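Local coordinates for protein enoyl-CoA hydratase carB homologue (Streptomyces cattleya, PDB 5O34) that probably acts as a carboxymethylproline synthase, a crotonase-family enzyme forming a bicyclic-core precursor in thienamycin biosynthesis, at residues Tyr163-Glu168 / Glu222-Pro227. Sequence-based numbering, arbitrary orientation.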
loop_
_atom_site.group_PDB
_atom_site.type_symbol
_atom_site.label_atom_id
_atom_site.label_comp_id
_atom_site.label_asym_id
_atom_site.label_seq_id
_atom_site.Cartn_x
_atom_site.Cartn_y
_atom_site.Cartn_z
ATOM N N TYR A 163 5.580 -4.444 14.770
ATOM C CA TYR A 163 4.274 -4.489 15.424
ATOM C C TYR A 163 4.131 -3.310 16.358
ATOM O O TYR A 163 4.925 -3.145 17.278
ATOM C CB TYR A 163 4.094 -5.819 16.190
ATOM C CG TYR A 163 2.661 -6.293 16.365
ATOM C CD1 TYR A 163 2.150 -7.338 15.596
ATOM C CD2 TYR A 163 1.845 -5.760 17.363
ATOM C CE1 TYR A 163 0.850 -7.816 15.792
ATOM C CE2 TYR A 163 0.544 -6.224 17.561
ATOM C CZ TYR A 163 0.053 -7.256 16.778
ATOM O OH TYR A 163 -1.226 -7.714 16.986
ATOM N N ARG A 164 3.132 -2.469 16.099
ATOM C CA ARG A 164 2.852 -1.312 16.933
ATOM C C ARG A 164 1.595 -1.586 17.744
ATOM O O ARG A 164 0.513 -1.801 17.192
ATOM C CB ARG A 164 2.737 -0.036 16.091
ATOM C CG ARG A 164 4.049 0.333 15.405
ATOM C CD ARG A 164 3.894 1.465 14.409
ATOM N NE ARG A 164 3.110 1.090 13.230
ATOM C CZ ARG A 164 3.586 0.447 12.171
ATOM N NH1 ARG A 164 4.858 0.063 12.133
ATOM N NH2 ARG A 164 2.795 0.174 11.144
ATOM N N LEU A 165 1.769 -1.652 19.058
ATOM C CA LEU A 165 0.699 -1.892 20.008
ATOM C C LEU A 165 0.390 -0.582 20.703
ATOM O O LEU A 165 1.271 0.033 21.312
ATOM C CB LEU A 165 1.130 -2.972 20.996
ATOM C CG LEU A 165 0.114 -3.432 22.036
ATOM C CD1 LEU A 165 -1.067 -4.154 21.396
ATOM C CD2 LEU A 165 0.773 -4.337 23.027
ATOM N N GLY A 166 -0.850 -0.136 20.550
ATOM C CA GLY A 166 -1.284 1.119 21.132
ATOM C C GLY A 166 -2.300 0.957 22.239
ATOM O O GLY A 166 -3.137 0.049 22.197
ATOM N N SER A 167 -2.221 1.835 23.246
ATOM C CA SER A 167 -3.216 1.896 24.310
ATOM C C SER A 167 -4.320 2.787 23.721
ATOM O O SER A 167 -4.063 3.493 22.738
ATOM C CB SER A 167 -2.636 2.534 25.569
ATOM O OG SER A 167 -2.525 3.946 25.466
ATOM N N GLU A 168 -5.521 2.801 24.309
ATOM C CA GLU A 168 -6.553 3.673 23.747
ATOM C C GLU A 168 -6.272 5.180 24.039
ATOM O O GLU A 168 -7.002 6.046 23.551
ATOM C CB GLU A 168 -7.957 3.215 24.141
ATOM C CG GLU A 168 -8.481 2.152 23.175
ATOM C CD GLU A 168 -8.939 0.830 23.773
ATOM O OE1 GLU A 168 -8.796 -0.211 23.088
ATOM O OE2 GLU A 168 -9.475 0.833 24.904
ATOM N N GLU A 222 -2.474 -3.320 16.585
ATOM C CA GLU A 222 -3.403 -3.724 17.626
ATOM C C GLU A 222 -3.579 -2.617 18.651
ATOM O O GLU A 222 -2.668 -1.816 18.879
ATOM C CB GLU A 222 -2.891 -5.012 18.301
ATOM C CG GLU A 222 -3.823 -5.631 19.340
ATOM C CD GLU A 222 -3.257 -6.806 20.118
ATOM O OE1 GLU A 222 -2.323 -7.470 19.616
ATOM O OE2 GLU A 222 -3.784 -7.092 21.216
ATOM N N THR A 223 -4.773 -2.586 19.261
ATOM C CA THR A 223 -5.155 -1.687 20.346
ATOM C C THR A 223 -5.518 -2.525 21.581
ATOM O O THR A 223 -6.015 -3.648 21.452
ATOM C CB THR A 223 -6.328 -0.759 19.965
ATOM O OG1 THR A 223 -7.467 -1.539 19.593
ATOM C CG2 THR A 223 -5.965 0.239 18.881
ATOM N N VAL A 224 -5.268 -1.963 22.769
ATOM C CA VAL A 224 -5.599 -2.532 24.084
ATOM C C VAL A 224 -5.925 -1.396 25.039
ATOM O O VAL A 224 -5.562 -0.245 24.778
ATOM C CB VAL A 224 -4.485 -3.428 24.703
ATOM C CG1 VAL A 224 -4.435 -4.809 24.063
ATOM C CG2 VAL A 224 -3.122 -2.745 24.685
ATOM N N ALA A 225 -6.567 -1.724 26.165
ATOM C CA ALA A 225 -6.852 -0.762 27.228
ATOM C C ALA A 225 -5.515 -0.453 27.912
ATOM O O ALA A 225 -4.696 -1.366 28.068
ATOM C CB ALA A 225 -7.811 -1.383 28.232
ATOM N N SER A 226 -5.286 0.819 28.299
ATOM C CA SER A 226 -4.055 1.262 28.977
ATOM C C SER A 226 -3.544 0.299 30.092
ATOM O O SER A 226 -2.356 -0.022 30.049
ATOM C CB SER A 226 -4.202 2.683 29.519
ATOM O OG SER A 226 -4.719 3.582 28.551
ATOM N N PRO A 227 -4.383 -0.235 31.039
ATOM C CA PRO A 227 -3.840 -1.139 32.079
ATOM C C PRO A 227 -3.225 -2.470 31.602
ATOM O O PRO A 227 -2.473 -3.095 32.358
ATOM C CB PRO A 227 -5.056 -1.387 32.990
ATOM C CG PRO A 227 -6.254 -1.181 32.089
ATOM C CD PRO A 227 -5.821 0.018 31.280
#
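The phenol ring of Y163 and the carboxylate of E222 stand nearly upright to each other, 83° apart, and meet at the ring edge: OE1 of E222 lies near the ring plane and accepts a hydrogen bond from Y163 OH at 2.9 Å through its anti lone pair. The ring stacks with H221 and also packs against L236 of helix 229-242 and T205 of a neighbouring subunit. The other carboxylate oxygen, OE2, forms a salt bridge with R232 of the same helix, so E222 is gripped at both oxygens, which would help to keep it ionised. With CG anti to the backbone N (chi1 -175°) and the chain extended beyond it, E222 runs side by side with L165, whose CD1 rests 3.7 Å from E222 CD. L165, E222 and V224 lie on one face of the sheet, turned to helix 229-242; L165 CD1 also reaches V224 CG2 at 4.1 Å. On the other face T223 packs against helix 211-217. Between the faces the backbones pair in parallel: G166 N gives an almost straight bond to E222 O (3.0 Å, 175°), and G166 O accepts V224 N at 3.0 Å. At the N-terminal end of the pairing E222 N reaches R164 O only weakly, at 3.4 Å. Strand 222-224, outermost of this sheet within the chain, thus joins 163-167, whose other side is bonded to 142-146; the mostly helical connection, which also supplies strands 171-173 and 209-210 to a second sheet, returns the chain parallel to 163-167, as in the beta-beta-alpha spiral core of the crotonase fold.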